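Local structure of protein of unknown function, DUF964 (Geobacillus stearothermophilus, 2OEQ) at the interface of chains A and B and the interface of chains A and C. The protein is of unknown function but belongs to the YlbF/YmcA family of helical proteins linked to competence control, so a regulatory role is possible. Numbering follows the deposited sequence. Chains: chain A/B/C, Protein of unknown function, DUF964.

Contact 1: the interface of chains A and B. Residues chain A 32, 36, 42, 45, 49; chain B 114, 117-121.
The C-terminal tail of chain B, residues 118-121, lies against helices 23-36 and 41-60 of chain A. The interface is two-fold symmetric and may be that of a dimer. B:Phe118 is the main apolar plug. Its CD1 sits over the centre of the A:Tyr32 ring, 3.7 Å from A:Tyr32 CZ. A:Phe45 meets the same phenyl edge-to-face, the planes 82° apart. A:Phe45 CZ also packs on B:Phe118 CB at 3.6 Å.

Hydrogen bonds hold the backbone at the helix end and in the tail. A:Arg49 NH1 donates to B:Phe118 O at 2.9 Å. That bond is nearly straight, 167° at H, and lies in both the guanidinium and the carbonyl planes. A:Tyr32 OH donates a hydrogen bond to O of the poorly ordered B:Ser117 at 2.8 Å, from above the carbonyl plane. B:Gly121 N donates to the A:Tyr42 phenol OH at 2.6 Å with a bent angle of 124° at H; A:Tyr42 is poorly ordered. A:Arg36 and B:Glu120 are poorly ordered too, and their salt bridge is long, with A:Arg36 NH2 3.8 Å from B:Glu120 OE2.

Packing within each chain probably helps set these groups. A:Tyr32 CE1 lies over the guanidinium of A:Arg36, and A:Tyr42 OH is at that guanidinium's edge. On the B:Phe118 ring, the backbone carbonyl carbon C of B:Leu114 lies over the rim of the face opposite A:Phe45.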
# COMPACT_ATOMS: atom_id res chain seq x y z
N TYR A 32 2.37 -23.53 -14.68
CA TYR A 32 3.01 -22.58 -15.56
C TYR A 32 3.49 -23.39 -16.74
O TYR A 32 3.28 -22.99 -17.89
CB TYR A 32 4.21 -21.90 -14.93
CG TYR A 32 4.85 -20.92 -15.89
CD1 TYR A 32 6.20 -20.61 -15.81
CD2 TYR A 32 4.08 -20.26 -16.84
CE1 TYR A 32 6.77 -19.65 -16.65
CE2 TYR A 32 4.63 -19.31 -17.68
CZ TYR A 32 5.98 -19.00 -17.58
OH TYR A 32 6.51 -18.00 -18.37
N ARG A 36 3.14 -22.97 -20.72
CA ARG A 36 4.34 -22.72 -21.52
C ARG A 36 4.52 -23.77 -22.62
O ARG A 36 4.95 -23.44 -23.72
CB ARG A 36 5.58 -22.71 -20.62
CG ARG A 36 6.56 -21.57 -20.87
CD ARG A 36 7.74 -21.71 -19.89
NE ARG A 36 8.48 -20.47 -19.64
CZ ARG A 36 9.47 -20.36 -18.75
NH1 ARG A 36 9.83 -21.41 -18.02
NH2 ARG A 36 10.09 -19.19 -18.58
N TYR A 42 0.04 -20.78 -24.45
CA TYR A 42 1.13 -19.86 -24.19
C TYR A 42 1.03 -18.66 -25.11
O TYR A 42 1.91 -17.79 -25.11
CB TYR A 42 2.49 -20.54 -24.39
CG TYR A 42 3.65 -19.81 -23.73
CD1 TYR A 42 4.97 -20.18 -23.99
CD2 TYR A 42 3.42 -18.78 -22.83
CE1 TYR A 42 6.04 -19.52 -23.36
CE2 TYR A 42 4.47 -18.12 -22.20
CZ TYR A 42 5.78 -18.50 -22.46
OH TYR A 42 6.81 -17.87 -21.80
N PHE A 45 -1.91 -16.42 -22.97
CA PHE A 45 -1.18 -15.94 -21.79
C PHE A 45 -0.34 -14.73 -22.13
O PHE A 45 -0.47 -13.66 -21.52
CB PHE A 45 -0.30 -17.08 -21.26
CG PHE A 45 0.75 -16.66 -20.24
CD1 PHE A 45 1.92 -16.02 -20.65
CD2 PHE A 45 0.58 -16.94 -18.89
CE1 PHE A 45 2.91 -15.68 -19.73
CE2 PHE A 45 1.56 -16.60 -17.96
CZ PHE A 45 2.72 -15.98 -18.38
N ARG A 49 -0.80 -10.99 -20.65
CA ARG A 49 0.43 -10.45 -20.07
C ARG A 49 0.88 -9.13 -20.69
O ARG A 49 1.26 -8.19 -20.00
CB ARG A 49 1.57 -11.47 -20.23
CG ARG A 49 2.92 -10.94 -19.77
CD ARG A 49 4.06 -11.83 -20.22
NE ARG A 49 4.34 -11.71 -21.65
CZ ARG A 49 5.15 -12.51 -22.35
NH1 ARG A 49 5.77 -13.52 -21.76
NH2 ARG A 49 5.32 -12.29 -23.64
N LEU B 114 8.80 -16.53 -9.74
CA LEU B 114 7.98 -17.11 -10.79
C LEU B 114 7.35 -16.00 -11.63
O LEU B 114 7.26 -16.11 -12.85
CB LEU B 114 6.87 -17.96 -10.20
CG LEU B 114 6.11 -18.74 -11.28
CD1 LEU B 114 6.80 -20.08 -11.39
CD2 LEU B 114 4.59 -18.90 -10.96
N SER B 117 9.52 -15.07 -14.38
CA SER B 117 9.54 -16.01 -15.47
C SER B 117 8.35 -15.81 -16.40
O SER B 117 8.42 -16.10 -17.58
CB SER B 117 9.58 -17.43 -14.93
OG SER B 117 10.80 -17.63 -14.23
N PHE B 118 7.24 -15.32 -15.87
CA PHE B 118 6.09 -15.07 -16.74
C PHE B 118 6.50 -14.08 -17.84
O PHE B 118 5.82 -13.97 -18.85
CB PHE B 118 4.92 -14.50 -15.93
CG PHE B 118 4.28 -15.49 -14.99
CD1 PHE B 118 4.80 -16.77 -14.83
CD2 PHE B 118 3.15 -15.12 -14.26
CE1 PHE B 118 4.19 -17.70 -13.96
CE2 PHE B 118 2.54 -16.03 -13.39
CZ PHE B 118 3.07 -17.33 -13.24
N MSE B 119 7.61 -13.36 -17.63
CA MSE B 119 8.09 -12.41 -18.63
C MSE B 119 8.91 -13.11 -19.73
O MSE B 119 9.44 -12.45 -20.63
CB MSE B 119 8.98 -11.32 -18.00
CG MSE B 119 8.32 -10.47 -16.93
SE MSE B 119 6.58 -9.78 -17.41
CE MSE B 119 5.58 -11.08 -16.43
N GLU B 120 9.00 -14.44 -19.64
CA GLU B 120 9.75 -15.25 -20.61
C GLU B 120 9.24 -15.09 -22.05
O GLU B 120 9.93 -14.49 -22.89
CB GLU B 120 9.69 -16.73 -20.22
CG GLU B 120 10.12 -17.70 -21.33
CD GLU B 120 11.56 -17.53 -21.76
OE1 GLU B 120 11.95 -16.44 -22.23
OE2 GLU B 120 12.32 -18.52 -21.63
N GLY B 121 8.06 -15.62 -22.33
CA GLY B 121 7.48 -15.50 -23.66
C GLY B 121 8.49 -15.37 -24.79
O GLY B 121 8.92 -14.22 -25.05

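Contact 2: the interface of chains A and B. Residues chain A 20, 25, 28, 93, 96, 100; chain B 109-111, 113-114.
B:Leu111 and B:Leu114 form the apolar centre of this helix-packing patch in a YlbF/YmcA-family helical protein. It is part of the two-fold A-B interface, which may be that of a dimer. The leucines project from helix 109-117 of chain B towards helices 23-36 and 84-116 of chain A. The two methyls of B:Leu111 divide the work. Its CD2 meets A:Ile100 CG1 at 3.9 Å. Its CD1 lies 4.0 Å from CG of the selenomethionine A:Met96, the two side chains running past each other in opposite directions. B:Leu114 CD2 touches both methyls of A:Leu28, with A:Leu28 CD1 at 4.1 Å.

A:Phe25 continues the packing. Its CG is anti to the backbone N (chi1 -162°), and the tip of the ring comes against B:Pro110, with A:Phe25 CZ 3.4 Å from B:Pro110 CB. The selenium of A:Met96 lies at the edge of the phenyl, in its plane.

Towards the rim, the carboxylate oxygen A:Glu93 OE1 is 3.4 Å from B:Leu111 CD1. On the far side, A:Arg20 bends at chi3 (-78°) and lays its guanidinium over B:Pro110 CG. A:Arg20 NH2 makes a salt bridge to the carboxylate of B:Glu113, the two flat groups nearly coplanar at 4°, though modelled too close for the separation to carry meaning.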
# COMPACT_ATOMS: atom_id res chain seq x y z
N ARG A 20 8.50 -22.63 -1.38
CA ARG A 20 8.87 -23.10 -2.70
C ARG A 20 8.75 -24.62 -2.86
O ARG A 20 8.48 -25.12 -3.93
CB ARG A 20 10.30 -22.64 -2.99
CG ARG A 20 10.72 -22.85 -4.41
CD ARG A 20 12.13 -22.36 -4.67
NE ARG A 20 12.24 -20.91 -4.83
CZ ARG A 20 12.78 -20.10 -3.92
NH1 ARG A 20 13.26 -20.60 -2.78
NH2 ARG A 20 12.87 -18.80 -4.16
N PHE A 25 2.81 -24.74 -4.28
CA PHE A 25 3.67 -24.00 -5.16
C PHE A 25 4.12 -24.84 -6.35
O PHE A 25 4.29 -24.34 -7.46
CB PHE A 25 4.87 -23.51 -4.38
CG PHE A 25 5.59 -22.42 -5.04
CD1 PHE A 25 5.02 -21.15 -5.11
CD2 PHE A 25 6.83 -22.64 -5.62
CE1 PHE A 25 5.68 -20.10 -5.76
CE2 PHE A 25 7.53 -21.62 -6.27
CZ PHE A 25 6.96 -20.33 -6.35
N LEU A 28 1.48 -24.95 -8.83
CA LEU A 28 1.57 -23.69 -9.59
C LEU A 28 2.62 -23.82 -10.67
O LEU A 28 2.34 -23.55 -11.83
CB LEU A 28 1.94 -22.53 -8.68
CG LEU A 28 1.17 -21.20 -8.81
CD1 LEU A 28 2.02 -20.22 -8.09
CD2 LEU A 28 0.96 -20.70 -10.21
N GLU A 93 -2.42 -19.04 -9.63
CA GLU A 93 -1.61 -17.87 -9.37
C GLU A 93 -2.31 -16.91 -8.35
O GLU A 93 -1.65 -16.36 -7.46
CB GLU A 93 -1.30 -17.14 -10.68
CG GLU A 93 -0.18 -16.15 -10.57
CD GLU A 93 -0.51 -15.02 -9.61
OE1 GLU A 93 0.40 -14.57 -8.88
OE2 GLU A 93 -1.68 -14.57 -9.59
N MSE A 96 -2.20 -18.31 -4.97
CA MSE A 96 -0.86 -18.28 -4.40
C MSE A 96 -0.65 -16.86 -3.98
O MSE A 96 -0.19 -16.58 -2.89
CB MSE A 96 0.20 -18.71 -5.44
CG MSE A 96 1.64 -18.77 -4.92
SE MSE A 96 1.82 -19.71 -3.27
CE MSE A 96 1.32 -21.48 -3.81
N ILE A 100 0.06 -16.08 -0.03
CA ILE A 100 1.28 -15.66 0.60
C ILE A 100 1.06 -14.30 1.20
O ILE A 100 1.76 -13.91 2.13
CB ILE A 100 2.50 -15.70 -0.36
CG1 ILE A 100 2.45 -14.56 -1.32
CG2 ILE A 100 2.59 -17.06 -1.03
CD1 ILE A 100 3.09 -13.38 -0.71
N LYS B 109 9.44 -14.13 -2.34
CA LYS B 109 10.35 -14.49 -3.42
C LYS B 109 9.89 -15.63 -4.34
O LYS B 109 9.81 -15.48 -5.56
CB LYS B 109 11.74 -14.80 -2.86
CG LYS B 109 12.33 -13.66 -2.07
CD LYS B 109 13.81 -13.87 -1.83
CE LYS B 109 14.60 -13.77 -3.14
NZ LYS B 109 16.08 -14.06 -2.99
N PRO B 110 9.58 -16.79 -3.77
CA PRO B 110 9.16 -17.85 -4.67
C PRO B 110 8.18 -17.38 -5.73
O PRO B 110 8.34 -17.71 -6.91
CB PRO B 110 8.57 -18.89 -3.73
CG PRO B 110 9.46 -18.76 -2.55
CD PRO B 110 9.58 -17.24 -2.38
N LEU B 111 7.18 -16.59 -5.31
CA LEU B 111 6.17 -16.08 -6.24
C LEU B 111 6.69 -14.92 -7.05
O LEU B 111 6.29 -14.73 -8.18
CB LEU B 111 4.91 -15.66 -5.49
CG LEU B 111 3.72 -15.01 -6.24
CD1 LEU B 111 3.15 -15.89 -7.33
CD2 LEU B 111 2.68 -14.76 -5.21
N GLU B 113 9.80 -14.66 -7.93
CA GLU B 113 10.71 -15.32 -8.86
C GLU B 113 9.93 -15.89 -10.03
O GLU B 113 10.35 -15.76 -11.18
CB GLU B 113 11.49 -16.43 -8.15
CG GLU B 113 12.67 -15.96 -7.31
CD GLU B 113 13.05 -16.96 -6.22
OE1 GLU B 113 12.72 -18.16 -6.38
OE2 GLU B 113 13.68 -16.55 -5.21
N LEU B 114 8.80 -16.53 -9.74
CA LEU B 114 7.98 -17.11 -10.79
C LEU B 114 7.35 -16.00 -11.63
O LEU B 114 7.26 -16.11 -12.85
CB LEU B 114 6.87 -17.96 -10.20
CG LEU B 114 6.11 -18.74 -11.28
CD1 LEU B 114 6.80 -20.08 -11.39
CD2 LEU B 114 4.59 -18.90 -10.96

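Contact 3: the interface of chains A and C. Residues chain A 90-92, 94-95, 98; chain C 65-67, 70-71, 74.
Helix 84-116 of chain A meets the start of helix 67-81 of chain C and the loop residues 65-66 just before it. The interface is two-fold symmetric, but it may not be a biological one.

C:Ile70 is central. Its CG2, anti to the backbone N, points at the helix backbone and lies 3.4 Å from A:Ala91 O. The same methyl touches A:Gln94 CD at 3.6 Å. Its other branch, through C:Ile70 CG1, packs on A:Gln95 CB at 3.9 Å. The ring of C:Pro67 sits beside this, with its CG 3.7 Å from A:Leu92 CD2 and also against the A:Gln95 side chain. A:Ile98 crosses C:Ile65 at about a right angle and extends the apolar contact.

A:Gln94 is extended, with CG anti to the backbone N (chi1 -176°), and meets C:Gln74 end to end. The amide planes are only 7° apart. As modelled, two amide nitrogens face each other, both of them donors. At 2.9 Å resolution one amide is probably turned the wrong way, and flipping it would pair a donor with an acceptor. An alanine at A:Gln94 would remove the amide and CG, and would probably lose the contact with C:Gln74 and part of the cover over C:Ile70. Beside this pair, CG of the poorly ordered C:Glu71 lies 3.8 Å from A:Ala91 CB, and the C:Gln74 amide oxygen OE1 is 3.5 Å from CB of the selenomethionine A:Met90.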
# COMPACT_ATOMS: atom_id res chain seq x y z
N MSE A 90 -4.09 -19.09 -13.93
CA MSE A 90 -4.66 -17.88 -13.33
C MSE A 90 -5.27 -18.26 -12.00
O MSE A 90 -5.01 -17.65 -10.97
CB MSE A 90 -5.72 -17.29 -14.23
CG MSE A 90 -5.17 -16.91 -15.55
SE MSE A 90 -6.50 -16.27 -16.73
CE MSE A 90 -5.64 -14.59 -17.08
N ALA A 91 -6.08 -19.29 -11.99
CA ALA A 91 -6.66 -19.68 -10.73
C ALA A 91 -5.60 -19.92 -9.67
O ALA A 91 -5.67 -19.35 -8.61
CB ALA A 91 -7.51 -20.90 -10.90
N LEU A 92 -4.60 -20.76 -9.96
CA LEU A 92 -3.57 -21.05 -8.97
C LEU A 92 -2.70 -19.86 -8.64
O LEU A 92 -2.30 -19.67 -7.51
CB LEU A 92 -2.69 -22.21 -9.41
CG LEU A 92 -3.35 -23.60 -9.41
CD1 LEU A 92 -2.28 -24.65 -9.63
CD2 LEU A 92 -4.02 -23.87 -8.10
N GLN A 94 -3.62 -16.71 -8.48
CA GLN A 94 -4.33 -15.83 -7.56
C GLN A 94 -4.36 -16.45 -6.16
O GLN A 94 -4.12 -15.77 -5.15
CB GLN A 94 -5.75 -15.55 -8.06
CG GLN A 94 -6.54 -14.56 -7.21
CD GLN A 94 -7.96 -14.34 -7.70
OE1 GLN A 94 -8.86 -13.98 -6.93
NE2 GLN A 94 -8.17 -14.54 -8.99
N GLN A 95 -4.62 -17.74 -6.09
CA GLN A 95 -4.65 -18.38 -4.80
C GLN A 95 -3.25 -18.35 -4.16
O GLN A 95 -3.12 -18.36 -2.94
CB GLN A 95 -5.17 -19.82 -4.94
CG GLN A 95 -4.15 -20.92 -4.68
CD GLN A 95 -4.19 -21.43 -3.26
OE1 GLN A 95 -3.85 -20.71 -2.33
NE2 GLN A 95 -4.59 -22.67 -3.09
N ILE A 98 -2.94 -14.52 -3.15
CA ILE A 98 -3.52 -14.07 -1.89
C ILE A 98 -3.05 -14.88 -0.69
O ILE A 98 -3.04 -14.37 0.42
CB ILE A 98 -5.09 -14.00 -1.85
CG1 ILE A 98 -5.63 -15.29 -1.33
CG2 ILE A 98 -5.71 -13.70 -3.18
CD1 ILE A 98 -7.08 -15.22 -1.27
N ILE C 65 -8.10 -20.13 1.56
CA ILE C 65 -8.91 -19.98 0.39
C ILE C 65 -8.46 -20.99 -0.65
O ILE C 65 -7.56 -20.71 -1.44
CB ILE C 65 -8.77 -18.55 -0.14
CG1 ILE C 65 -9.21 -17.58 0.96
CG2 ILE C 65 -9.56 -18.38 -1.44
CD1 ILE C 65 -9.41 -16.12 0.51
N LEU C 66 -9.07 -22.17 -0.67
CA LEU C 66 -8.67 -23.19 -1.64
C LEU C 66 -8.90 -22.72 -3.08
O LEU C 66 -9.60 -21.74 -3.31
CB LEU C 66 -9.45 -24.49 -1.40
CG LEU C 66 -9.48 -25.11 -0.01
CD1 LEU C 66 -10.14 -24.17 1.02
CD2 LEU C 66 -10.24 -26.43 -0.10
N PRO C 67 -8.29 -23.40 -4.07
CA PRO C 67 -8.45 -23.03 -5.48
C PRO C 67 -9.88 -23.12 -5.97
O PRO C 67 -10.24 -22.45 -6.93
CB PRO C 67 -7.52 -23.99 -6.19
CG PRO C 67 -6.39 -24.09 -5.22
CD PRO C 67 -7.14 -24.31 -3.92
N ILE C 70 -11.33 -19.82 -5.82
CA ILE C 70 -10.70 -19.03 -6.87
C ILE C 70 -11.08 -19.42 -8.30
O ILE C 70 -11.22 -18.54 -9.15
CB ILE C 70 -9.17 -18.96 -6.71
CG1 ILE C 70 -8.84 -18.49 -5.30
CG2 ILE C 70 -8.59 -17.91 -7.67
CD1 ILE C 70 -9.54 -17.21 -4.96
N GLU C 71 -11.25 -20.72 -8.54
CA GLU C 71 -11.68 -21.21 -9.86
C GLU C 71 -13.14 -20.78 -10.05
O GLU C 71 -13.46 -19.98 -10.94
CB GLU C 71 -11.59 -22.74 -9.94
CG GLU C 71 -10.18 -23.30 -9.75
CD GLU C 71 -10.13 -24.82 -9.89
OE1 GLU C 71 -9.05 -25.41 -9.68
OE2 GLU C 71 -11.18 -25.41 -10.22
N GLN C 74 -13.48 -17.12 -10.64
CA GLN C 74 -13.09 -16.61 -11.95
C GLN C 74 -14.02 -17.11 -13.06
O GLN C 74 -14.14 -16.45 -14.11
CB GLN C 74 -11.64 -17.00 -12.24
CG GLN C 74 -10.65 -16.26 -11.37
CD GLN C 74 -9.23 -16.49 -11.79
OE1 GLN C 74 -8.97 -16.69 -12.98
NE2 GLN C 74 -8.31 -16.44 -10.85

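Contact 1 and contact 2 belong to one A-B interface. Their C-alpha centres lie about 13 Å apart, and they share B:Leu114. Both also use helix 23-36 of chain A and helix 109-117 of chain B, so the C-terminal part of chain B is gripped at two successive places. Contact 3 joins chain A to chain C. Its C-alpha centre is about 13 Å from that of contact 2 and about 18 Å from that of contact 1. Contacts 2 and 3 both draw on helix 84-116 of chain A, through different residues. That helix therefore touches two partners, which would link pairs of chains into the four-copy deposited assembly.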